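Long-range contacts in glycoside Hydrolase (Bacteroides uniformis, PDB 5T99), which is a family 2 glycoside hydrolase of a human gut bacterium, probably releasing galactose from oligosaccharides derived from agarose: residues V312-D317 / N343-S348; T444-C449 / V466-M471; G476-V481 / E542-F547; P489-E494 / G549-T554. All coordinates share one frame; numbering follows the deposited sequence.

Contact 1: V312-D317 / N343-S348; sequences VCLHHD and NAIRTS. With EDO (1,2-ethanediol), chain Q.
Val312 bonds to Ala344 and Arg346 of the adjacent strand through both of its backbone polar atoms. Its N donates to Ala344 O at 3.1 Å, and its O receives Arg346 N at 2.9 Å in a nearly straight bond (170° at the hydrogen), in the register of a parallel pair with Val312 beside Ile345 and Cys313 beside Arg346. Val312 CG2 lies alongside the end of Ile345, 3.9 Å from its CD1, both side chains leaving the sheet on the face covered by Met337 and Leu334 of helix 327-339. Cys313 points to the other face. Its SG sits at the edge of the Arg346 guanidinium, near its plane and 3.7 Å from NH1, while its CB packs against Ser348 OG. Beyond Cys313 the bonding thins: Leu314 N makes a weak bond to Arg346 O. Leu314 O lies 2.9 Å from Ser348 OG in a weak bond, and the same carbonyl takes a hydroxyl of the ethanediol, a probable crystallisation additive. With chi1 at 50°, Ser348 OG is tucked between its own backbone N and carbonyl carbon; from there it also lies over one face of the His315 ring. The His315 ring in turn comes close to Ser348 O, with ND1 3.2 Å away but badly angled for a bond. Chemically, the pairing carries Arg346 into the barrel interior. With CG anti to the backbone N (chi1 175°) and the chain extended from there to NE, the guanidinium reaches salt bridges with Glu370 and Glu494 and a bond to Asn416, making Arg346 a second-shell residue that probably orients Glu494 toward the ligand.

Contact 2: T444-C449 / V466-M471; sequences TRPSTC and VDIAGM. With EDO (1,2-ethanediol), chain J.
The carboxylate of Asp467 is the flat group that meets the other segment, and it does so through one oxygen. OD2 offers its anti lone pair to Ser447 N at 2.9 Å, with 162° at the hydrogen, and also rests 3.3 Å from Pro446 CA. The guanidinium of Arg445 is turned elsewhere: at its edge, near its plane, NH2 makes a weak bond to O1 of a bound ethanediol, and NH1 forms a salt bridge with Asp442. Ser447 answers Asp467 in kind. Its OG, folded back over its own backbone by a chi1 of 62°, accepts Asp467 N at 3.0 Å, so the two residues bind each other reciprocally, side chain to main chain in both directions. Ser447 O then takes Ile468 N at 3.1 Å. On one side of the strands, Pro446 CG packs on Ile468 CD1 at 3.7 Å, with Phe295 against both residues. Thr448 OG1 reaches Ile468 O at 2.6 Å, coming from above the carbonyl plane, and its hydroxyl is also hydrogen-bonded to Tyr491. Further on, Gly470 N donates to Cys449 O at 3.0 Å. Strands 447-451 and 468-472, joined through helix 456-459, thus form a parallel beta-alpha-beta unit, consistent with the fifth and sixth strands of the TIM barrel of family 2 glycoside hydrolases.

Contact 3: G476-V481 / E542-F547; sequences GKYAEV and EMNPRF
Aromatic stacking dominates the meeting of Tyr478 and Phe547. Their rings lie face to face, with centroids 3.8 Å apart and planes inclined by 21°. A chi1 of -71° sets the Tyr478 ring beside its own backbone N and toward Phe547. The tilt makes the approach closer on one side: Phe547 CE1 stands over the centre of the tyrosine ring, 3.2 Å above its plane, and is 3.3 Å from Tyr478 CD1. Relative to the Phe547 ring, Tyr478 CG is offset toward the rim, and Tyr478 CB also lies over that face as a CH-pi donor, 4.1 Å from the Phe547 centroid. Apolar packing extends the patch, since Val481 CG1 meets the edge of the Phe547 ring at CZ, 4.2 Å away. Met471 and Leu490 from the neighbouring barrel strands also pack against Phe547 and Val481. Polar groups flank the stack without hydrogen-bonding across it. The Asn544 amide lies by the edge of the tyrosine ring, ND2 3.5 Å from Tyr478 CB, while OD1 is 3.6 Å from Ala479 N. That ND2 is committed to Phe540 O, near the end of helix 534-543, and OD1 has a weak bond to Gln482. A type I turn from Asn544 to Phe547 brings both residues to the start of helix 478-484. The chemistry is therefore mainly dispersive: rings and methyl groups weld the two helix ends to the barrel wall, while the hydroxyl of the buried Tyr478 is hydrogen-bonded to Glu537.

Contact 4: P489-E494 / G549-T554; sequences PLYGSE and GEFIWT. With GIF (D-galacto-isofagomine), chain C.
Trp553 lies under the carboxylate of Glu494, whose OE2 sits 3.4 Å above the indole plane, toward its rim. The two side chains run side by side in the same direction, their flat groups 33° apart. C1 of galacto-isofagomine lies over that same indole face, and the opposite face is covered by Thr554 CG2, brought over its centre where a cis peptide bond joins Trp553 to Thr554. Glu494 OE2 accepts a hydrogen bond from the ligand N at 2.6 Å and is also hydrogen-bonded by Tyr473, so two partners fix its position. With its CG anti to the backbone N (chi1 -168°), Trp553 is swung beneath the sugar mimic, CH2 3.3 Å from its O2. Deeper in the barrel, Gly492 N donates to Gly549 O at 2.8 Å, and Gly492 O receives Phe551 N in a weak bond. The same Gly492 O lies in the plane of the Phe551 ring at its edge, 3.6 Å from CD2. The Phe551 and Tyr491 rings meet at their peripheries, neither over the other's face, with Phe551 CE2 3.8 Å from Tyr491 CD1 and the planes at 78°. An acidic residue on strand 490-495, hydrogen-bonded to the ring nitrogen of the ligand, with a tryptophan platform and non-proline cis peptide after strand 549-552, matches the catalytic nucleophile site of clan GH-A barrels, a role Glu494 probably fills.

Contacts 1, 2 and 4 are parallel pairings in one closed barrel sheet. Contacts 1 and 4, centred 11 Å apart, adjoin through Cys313 N and Ile552 O (2.9 Å) and, nearer the ligand, through Arg346 NH1 and Glu494 OE1 (3.1 Å), so contact 1 supplies the second shell of the site that contact 4 lines. Contact 2 lies farther from the pocket, with the Cys449 side chain about 12 Å from the ligand, yet Thr448 OG1 is 2.7 Å from Tyr491 OH of contact 4. Contact 3 is packed on the outside of the barrel wall, where Phe547 CZ touches Leu490 CB at 3.7 Å and Met471 SD at 3.8 Å, joining it to contacts 4 and 2.

Contact 1: V312-D317 / N343-S348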
# COMPACT_ATOMS: atom_id res chain seq x y z
N VAL A 312 -5.11 -7.32 -4.99
CA VAL A 312 -4.69 -7.65 -3.64
C VAL A 312 -5.12 -6.56 -2.67
O VAL A 312 -5.17 -5.37 -3.03
CB VAL A 312 -3.16 -7.90 -3.53
CG1 VAL A 312 -2.72 -8.94 -4.54
CG2 VAL A 312 -2.37 -6.62 -3.73
N CYS A 313 -5.46 -6.97 -1.45
CA CYS A 313 -5.60 -6.06 -0.34
C CYS A 313 -4.24 -5.93 0.28
O CYS A 313 -3.50 -6.92 0.35
CB CYS A 313 -6.59 -6.59 0.69
SG CYS A 313 -8.25 -6.80 0.03
N LEU A 314 -3.91 -4.74 0.75
CA LEU A 314 -2.66 -4.48 1.47
C LEU A 314 -2.94 -3.57 2.64
O LEU A 314 -3.68 -2.58 2.49
CB LEU A 314 -1.65 -3.78 0.55
CG LEU A 314 -1.01 -4.56 -0.60
CD1 LEU A 314 -0.16 -3.64 -1.46
CD2 LEU A 314 -0.16 -5.69 -0.07
N HIS A 315 -2.38 -3.91 3.81
CA HIS A 315 -2.35 -2.97 4.92
C HIS A 315 -1.15 -2.05 4.78
O HIS A 315 -0.22 -2.35 4.06
CB HIS A 315 -2.36 -3.67 6.29
CG HIS A 315 -3.75 -3.99 6.77
ND1 HIS A 315 -4.70 -3.02 6.98
CD2 HIS A 315 -4.34 -5.17 7.07
CE1 HIS A 315 -5.83 -3.58 7.38
NE2 HIS A 315 -5.63 -4.89 7.45
N HIS A 316 -1.23 -0.92 5.47
CA HIS A 316 -0.31 0.18 5.25
C HIS A 316 1.08 -0.01 5.80
O HIS A 316 2.01 0.66 5.33
CB HIS A 316 -0.89 1.50 5.76
CG HIS A 316 -0.96 1.60 7.25
ND1 HIS A 316 -1.88 0.90 8.01
CD2 HIS A 316 -0.25 2.34 8.13
CE1 HIS A 316 -1.72 1.20 9.29
NE2 HIS A 316 -0.74 2.07 9.39
N ASP A 317 1.27 -0.90 6.78
CA ASP A 317 2.63 -1.15 7.29
C ASP A 317 3.53 -1.73 6.21
O ASP A 317 3.06 -2.26 5.18
CB ASP A 317 2.63 -2.01 8.57
CG ASP A 317 2.38 -3.49 8.30
OD1 ASP A 317 3.24 -4.15 7.67
OD2 ASP A 317 1.35 -4.02 8.79
N ASN A 343 -2.59 -6.34 -10.98
CA ASN A 343 -2.87 -5.08 -11.66
C ASN A 343 -3.78 -4.14 -10.85
O ASN A 343 -4.16 -3.08 -11.35
CB ASN A 343 -3.52 -5.37 -13.02
CG ASN A 343 -4.93 -5.90 -12.90
OD1 ASN A 343 -5.27 -6.52 -11.89
ND2 ASN A 343 -5.77 -5.64 -13.90
N ALA A 344 -4.12 -4.52 -9.62
CA ALA A 344 -5.11 -3.76 -8.85
C ALA A 344 -4.90 -3.88 -7.34
O ALA A 344 -4.46 -4.92 -6.86
CB ALA A 344 -6.50 -4.21 -9.22
N ILE A 345 -5.22 -2.81 -6.63
CA ILE A 345 -5.01 -2.72 -5.19
C ILE A 345 -6.32 -2.28 -4.53
O ILE A 345 -6.97 -1.37 -5.01
CB ILE A 345 -3.92 -1.68 -4.81
CG1 ILE A 345 -2.63 -1.87 -5.61
CG2 ILE A 345 -3.63 -1.73 -3.31
CD1 ILE A 345 -1.85 -3.14 -5.31
N ARG A 346 -6.68 -2.92 -3.42
CA ARG A 346 -7.75 -2.44 -2.53
C ARG A 346 -7.08 -1.92 -1.28
O ARG A 346 -6.36 -2.68 -0.64
CB ARG A 346 -8.70 -3.58 -2.19
CG ARG A 346 -9.80 -3.24 -1.18
CD ARG A 346 -11.01 -4.16 -1.30
NE ARG A 346 -12.02 -3.84 -0.29
CZ ARG A 346 -12.24 -4.51 0.86
NH1 ARG A 346 -11.56 -5.61 1.19
NH2 ARG A 346 -13.17 -4.06 1.69
N THR A 347 -7.30 -0.65 -0.90
CA THR A 347 -6.63 -0.07 0.29
C THR A 347 -7.34 -0.41 1.61
O THR A 347 -7.84 0.46 2.34
CB THR A 347 -6.34 1.46 0.17
OG1 THR A 347 -7.52 2.23 0.36
CG2 THR A 347 -5.74 1.78 -1.18
N SER A 348 -7.39 -1.70 1.90
CA SER A 348 -7.95 -2.22 3.15
C SER A 348 -7.30 -1.57 4.37
O SER A 348 -6.07 -1.61 4.47
CB SER A 348 -7.63 -3.70 3.20
OG SER A 348 -6.24 -3.89 2.93
C1 EDO Q . -1.30 0.95 1.28
O1 EDO Q . -1.66 1.47 2.55
C2 EDO Q . -2.14 -0.27 0.95
O2 EDO Q . -3.52 -0.04 1.25

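Contact 2: T444-C449 / V466-M471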
# COMPACT_ATOMS: atom_id res chain seq x y z
N THR A 444 -16.87 11.19 -11.28
CA THR A 444 -16.03 10.54 -12.31
C THR A 444 -15.53 9.14 -11.92
O THR A 444 -14.81 8.50 -12.70
CB THR A 444 -14.80 11.38 -12.70
OG1 THR A 444 -13.81 11.31 -11.67
CG2 THR A 444 -15.19 12.84 -12.96
N ARG A 445 -15.87 8.70 -10.70
CA ARG A 445 -15.46 7.41 -10.18
C ARG A 445 -16.60 6.81 -9.38
O ARG A 445 -17.23 7.53 -8.60
CB ARG A 445 -14.26 7.57 -9.26
CG ARG A 445 -12.96 7.99 -9.95
CD ARG A 445 -11.84 8.09 -8.93
NE ARG A 445 -10.59 8.60 -9.49
CZ ARG A 445 -10.31 9.88 -9.73
NH1 ARG A 445 -11.19 10.85 -9.48
NH2 ARG A 445 -9.12 10.20 -10.24
N PRO A 446 -16.89 5.51 -9.57
CA PRO A 446 -17.99 4.89 -8.83
C PRO A 446 -17.71 4.66 -7.36
O PRO A 446 -16.55 4.50 -6.97
CB PRO A 446 -18.18 3.55 -9.54
CG PRO A 446 -16.86 3.27 -10.16
CD PRO A 446 -16.38 4.60 -10.62
N SER A 447 -18.77 4.65 -6.55
CA SER A 447 -18.70 4.21 -5.17
C SER A 447 -18.81 2.69 -5.11
O SER A 447 -19.39 2.05 -5.99
CB SER A 447 -19.84 4.82 -4.36
OG SER A 447 -21.11 4.40 -4.86
N THR A 448 -18.26 2.11 -4.05
CA THR A 448 -18.35 0.68 -3.81
C THR A 448 -18.29 0.42 -2.31
O THR A 448 -18.17 1.36 -1.50
CB THR A 448 -17.22 -0.06 -4.57
OG1 THR A 448 -17.43 -1.48 -4.53
CG2 THR A 448 -15.87 0.28 -3.98
N CYS A 449 -18.39 -0.86 -1.95
CA CYS A 449 -18.37 -1.29 -0.56
C CYS A 449 -18.08 -2.78 -0.53
O CYS A 449 -18.41 -3.50 -1.48
CB CYS A 449 -19.72 -0.97 0.12
SG CYS A 449 -19.73 -1.05 1.93
N VAL A 466 -24.68 1.80 -3.51
CA VAL A 466 -23.39 2.11 -4.13
C VAL A 466 -23.49 1.70 -5.58
O VAL A 466 -24.41 0.97 -5.97
CB VAL A 466 -22.19 1.42 -3.43
CG1 VAL A 466 -21.92 2.06 -2.09
CG2 VAL A 466 -22.38 -0.08 -3.27
N ASP A 467 -22.55 2.20 -6.37
CA ASP A 467 -22.53 1.92 -7.81
C ASP A 467 -22.14 0.47 -8.13
O ASP A 467 -22.68 -0.13 -9.07
CB ASP A 467 -21.57 2.90 -8.52
CG ASP A 467 -22.04 4.35 -8.46
OD1 ASP A 467 -23.21 4.62 -8.81
OD2 ASP A 467 -21.22 5.22 -8.09
N ILE A 468 -21.19 -0.08 -7.38
CA ILE A 468 -20.65 -1.43 -7.65
C ILE A 468 -20.54 -2.17 -6.31
O ILE A 468 -19.92 -1.65 -5.36
CB ILE A 468 -19.28 -1.38 -8.35
CG1 ILE A 468 -19.34 -0.58 -9.67
CG2 ILE A 468 -18.79 -2.79 -8.66
CD1 ILE A 468 -17.99 -0.21 -10.25
N ALA A 469 -21.12 -3.36 -6.26
CA ALA A 469 -21.13 -4.18 -5.04
C ALA A 469 -19.94 -5.15 -4.99
O ALA A 469 -19.72 -5.93 -5.93
CB ALA A 469 -22.44 -4.95 -4.93
N GLY A 470 -19.17 -5.09 -3.90
CA GLY A 470 -18.11 -6.05 -3.64
C GLY A 470 -18.55 -7.12 -2.65
O GLY A 470 -19.12 -6.79 -1.62
N MET A 471 -18.28 -8.39 -2.96
CA MET A 471 -18.54 -9.51 -2.04
C MET A 471 -17.26 -10.02 -1.38
O MET A 471 -16.27 -10.30 -2.07
CB MET A 471 -19.22 -10.66 -2.78
CG MET A 471 -20.54 -10.29 -3.40
SD MET A 471 -21.33 -11.69 -4.19
CE MET A 471 -22.13 -12.44 -2.78
C1 EDO J . -8.30 12.04 -13.08
O1 EDO J . -8.95 12.88 -12.09
C2 EDO J . -7.06 12.71 -13.70
O2 EDO J . -5.84 11.99 -13.41

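Contact 3: G476-V481 / E542-F547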
# COMPACT_ATOMS: atom_id res chain seq x y z
N GLY A 476 -19.13 -19.22 -3.66
CA GLY A 476 -20.27 -20.14 -3.71
C GLY A 476 -21.61 -19.48 -3.98
O GLY A 476 -22.54 -20.13 -4.47
N LYS A 477 -21.72 -18.18 -3.66
CA LYS A 477 -22.96 -17.43 -3.92
C LYS A 477 -22.95 -16.51 -5.15
O LYS A 477 -23.92 -15.78 -5.36
CB LYS A 477 -23.34 -16.63 -2.66
CG LYS A 477 -23.50 -17.48 -1.41
CD LYS A 477 -24.63 -18.49 -1.55
CE LYS A 477 -24.96 -19.15 -0.22
NZ LYS A 477 -26.20 -19.97 -0.35
N TYR A 478 -21.90 -16.55 -5.97
CA TYR A 478 -21.81 -15.64 -7.12
C TYR A 478 -22.95 -15.86 -8.11
O TYR A 478 -23.57 -14.90 -8.56
CB TYR A 478 -20.46 -15.77 -7.86
CG TYR A 478 -19.23 -15.23 -7.15
CD1 TYR A 478 -19.31 -14.55 -5.92
CD2 TYR A 478 -17.98 -15.36 -7.73
CE1 TYR A 478 -18.17 -14.05 -5.29
CE2 TYR A 478 -16.84 -14.86 -7.12
CZ TYR A 478 -16.94 -14.21 -5.91
OH TYR A 478 -15.82 -13.72 -5.31
N ALA A 479 -23.23 -17.13 -8.43
CA ALA A 479 -24.31 -17.44 -9.36
C ALA A 479 -25.67 -16.99 -8.82
O ALA A 479 -26.44 -16.36 -9.54
CB ALA A 479 -24.32 -18.93 -9.67
N GLU A 480 -25.94 -17.29 -7.55
CA GLU A 480 -27.24 -16.98 -6.94
C GLU A 480 -27.51 -15.47 -6.86
O GLU A 480 -28.62 -15.03 -7.16
CB GLU A 480 -27.38 -17.64 -5.56
CG GLU A 480 -28.66 -17.27 -4.82
CD GLU A 480 -28.83 -17.99 -3.50
OE1 GLU A 480 -28.54 -17.39 -2.45
OE2 GLU A 480 -29.28 -19.16 -3.52
N VAL A 481 -26.51 -14.68 -6.45
CA VAL A 481 -26.72 -13.23 -6.31
C VAL A 481 -27.00 -12.56 -7.66
O VAL A 481 -27.73 -11.58 -7.69
CB VAL A 481 -25.55 -12.52 -5.59
CG1 VAL A 481 -24.33 -12.35 -6.50
CG2 VAL A 481 -26.01 -11.18 -5.02
N GLU A 542 -14.02 -17.98 -13.16
CA GLU A 542 -14.20 -18.49 -14.53
C GLU A 542 -15.66 -18.80 -14.84
O GLU A 542 -16.11 -18.50 -15.94
CB GLU A 542 -13.33 -19.72 -14.80
CG GLU A 542 -11.85 -19.38 -14.89
CD GLU A 542 -10.95 -20.61 -14.98
OE1 GLU A 542 -11.43 -21.68 -15.45
OE2 GLU A 542 -9.76 -20.49 -14.58
N MET A 543 -16.40 -19.36 -13.89
CA MET A 543 -17.82 -19.67 -14.12
C MET A 543 -18.74 -18.44 -14.06
O MET A 543 -19.91 -18.54 -14.46
CB MET A 543 -18.29 -20.73 -13.12
CG MET A 543 -17.60 -22.08 -13.27
SD MET A 543 -17.41 -22.61 -14.98
CE MET A 543 -19.12 -22.74 -15.49
N ASN A 544 -18.24 -17.30 -13.57
CA ASN A 544 -19.04 -16.07 -13.45
C ASN A 544 -18.29 -14.88 -14.08
O ASN A 544 -17.78 -14.00 -13.36
CB ASN A 544 -19.39 -15.82 -11.97
CG ASN A 544 -20.28 -16.91 -11.38
OD1 ASN A 544 -21.50 -16.93 -11.61
ND2 ASN A 544 -19.68 -17.81 -10.60
N PRO A 545 -18.24 -14.83 -15.44
CA PRO A 545 -17.51 -13.78 -16.18
C PRO A 545 -17.93 -12.32 -15.91
O PRO A 545 -17.14 -11.41 -16.16
CB PRO A 545 -17.76 -14.13 -17.65
CG PRO A 545 -18.94 -15.04 -17.67
CD PRO A 545 -18.94 -15.75 -16.35
N ARG A 546 -19.16 -12.10 -15.43
CA ARG A 546 -19.62 -10.76 -15.07
C ARG A 546 -18.85 -10.18 -13.88
O ARG A 546 -18.71 -8.97 -13.78
CB ARG A 546 -21.14 -10.74 -14.79
CG ARG A 546 -22.02 -11.01 -16.02
CD ARG A 546 -23.52 -10.87 -15.75
NE ARG A 546 -23.82 -9.60 -15.07
CZ ARG A 546 -24.68 -9.42 -14.06
NH1 ARG A 546 -25.43 -10.41 -13.57
NH2 ARG A 546 -24.81 -8.20 -13.54
N PHE A 547 -18.38 -11.04 -12.98
CA PHE A 547 -17.57 -10.59 -11.86
C PHE A 547 -16.28 -9.95 -12.39
O PHE A 547 -15.59 -10.54 -13.22
CB PHE A 547 -17.29 -11.71 -10.83
CG PHE A 547 -18.34 -11.82 -9.76
CD1 PHE A 547 -18.04 -11.56 -8.44
CD2 PHE A 547 -19.67 -12.15 -10.09
CE1 PHE A 547 -19.02 -11.63 -7.46
CE2 PHE A 547 -20.66 -12.22 -9.11
CZ PHE A 547 -20.33 -11.96 -7.80

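Contact 4: P489-E494 / G549-T554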
# COMPACT_ATOMS: atom_id res chain seq x y z
N PRO A 489 -23.67 -4.42 -10.63
CA PRO A 489 -22.29 -4.74 -11.00
C PRO A 489 -21.57 -5.32 -9.79
O PRO A 489 -21.78 -4.83 -8.66
CB PRO A 489 -21.70 -3.38 -11.40
CG PRO A 489 -22.86 -2.44 -11.53
CD PRO A 489 -23.91 -2.96 -10.60
N LEU A 490 -20.72 -6.34 -10.02
CA LEU A 490 -20.16 -7.17 -8.94
C LEU A 490 -18.68 -7.46 -9.12
O LEU A 490 -18.17 -7.54 -10.24
CB LEU A 490 -20.93 -8.49 -8.83
CG LEU A 490 -22.37 -8.39 -8.33
CD1 LEU A 490 -23.21 -9.56 -8.81
CD2 LEU A 490 -22.42 -8.30 -6.82
N TYR A 491 -17.99 -7.63 -8.00
CA TYR A 491 -16.64 -8.16 -7.97
C TYR A 491 -16.38 -8.76 -6.60
O TYR A 491 -17.16 -8.56 -5.67
CB TYR A 491 -15.60 -7.05 -8.29
CG TYR A 491 -15.48 -6.00 -7.23
CD1 TYR A 491 -14.43 -6.00 -6.33
CD2 TYR A 491 -16.44 -5.02 -7.12
CE1 TYR A 491 -14.34 -5.02 -5.34
CE2 TYR A 491 -16.37 -4.05 -6.13
CZ TYR A 491 -15.32 -4.06 -5.24
OH TYR A 491 -15.27 -3.10 -4.26
N GLY A 492 -15.30 -9.52 -6.47
CA GLY A 492 -14.89 -10.07 -5.19
C GLY A 492 -14.01 -9.06 -4.48
O GLY A 492 -12.82 -8.94 -4.79
N SER A 493 -14.59 -8.33 -3.53
CA SER A 493 -13.82 -7.30 -2.81
C SER A 493 -12.80 -7.87 -1.83
O SER A 493 -11.84 -7.18 -1.48
CB SER A 493 -14.74 -6.30 -2.11
OG SER A 493 -15.86 -6.94 -1.54
N GLU A 494 -12.98 -9.11 -1.39
CA GLU A 494 -12.01 -9.77 -0.51
C GLU A 494 -12.12 -11.28 -0.73
O GLU A 494 -13.23 -11.83 -0.73
CB GLU A 494 -12.26 -9.38 0.94
CG GLU A 494 -11.02 -9.08 1.75
CD GLU A 494 -11.35 -8.80 3.20
OE1 GLU A 494 -11.80 -7.67 3.49
OE2 GLU A 494 -11.15 -9.70 4.06
N GLY A 549 -13.50 -9.17 -10.99
CA GLY A 549 -12.26 -9.77 -10.50
C GLY A 549 -12.28 -10.01 -9.00
O GLY A 549 -13.35 -10.06 -8.38
N GLU A 550 -11.09 -10.13 -8.42
CA GLU A 550 -10.92 -10.40 -7.01
C GLU A 550 -9.84 -9.54 -6.37
O GLU A 550 -8.96 -9.03 -7.05
CB GLU A 550 -10.58 -11.87 -6.80
CG GLU A 550 -9.26 -12.35 -7.41
CD GLU A 550 -8.92 -13.77 -7.01
OE1 GLU A 550 -8.97 -14.07 -5.79
OE2 GLU A 550 -8.62 -14.59 -7.90
N PHE A 551 -9.92 -9.40 -5.06
CA PHE A 551 -8.90 -8.72 -4.29
C PHE A 551 -8.56 -9.62 -3.10
O PHE A 551 -9.35 -9.76 -2.17
CB PHE A 551 -9.43 -7.35 -3.86
CG PHE A 551 -9.50 -6.34 -5.00
CD1 PHE A 551 -8.45 -5.47 -5.24
CD2 PHE A 551 -10.63 -6.28 -5.82
CE1 PHE A 551 -8.52 -4.55 -6.28
CE2 PHE A 551 -10.69 -5.37 -6.87
CZ PHE A 551 -9.64 -4.51 -7.10
N ILE A 552 -7.38 -10.25 -3.14
CA ILE A 552 -7.08 -11.35 -2.21
C ILE A 552 -6.73 -10.79 -0.86
O ILE A 552 -6.24 -9.68 -0.78
CB ILE A 552 -5.96 -12.29 -2.72
CG1 ILE A 552 -4.56 -11.67 -2.51
CG2 ILE A 552 -6.23 -12.70 -4.17
CD1 ILE A 552 -3.43 -12.49 -3.05
N TRP A 553 -7.00 -11.56 0.20
CA TRP A 553 -6.58 -11.22 1.56
C TRP A 553 -5.39 -12.12 1.98
O TRP A 553 -5.62 -13.23 2.44
CB TRP A 553 -7.75 -11.40 2.56
CG TRP A 553 -7.38 -10.78 3.86
CD1 TRP A 553 -6.84 -11.39 4.95
CD2 TRP A 553 -7.43 -9.38 4.15
NE1 TRP A 553 -6.56 -10.45 5.92
CE2 TRP A 553 -6.92 -9.21 5.45
CE3 TRP A 553 -7.86 -8.26 3.43
CZ2 TRP A 553 -6.83 -7.95 6.05
CZ3 TRP A 553 -7.78 -7.02 4.02
CH2 TRP A 553 -7.27 -6.87 5.32
N THR A 554 -4.12 -11.72 1.83
CA THR A 554 -3.62 -10.44 1.36
C THR A 554 -2.43 -10.67 0.45
O THR A 554 -1.91 -11.79 0.38
CB THR A 554 -3.11 -9.59 2.54
OG1 THR A 554 -2.15 -10.34 3.29
CG2 THR A 554 -4.25 -9.22 3.45
C GIF C . -11.55 -8.19 6.93
N GIF C . -12.03 -9.49 6.47
O GIF C . -9.70 -13.13 7.27
C1 GIF C . -10.04 -8.20 7.03
O1 GIF C . -9.98 -9.31 9.16
C2 GIF C . -9.54 -9.41 7.81
O2 GIF C . -9.61 -7.01 7.69
C3 GIF C . -10.05 -10.72 7.21
C4 GIF C . -11.57 -10.71 7.11
C5 GIF C . -9.58 -11.92 8.03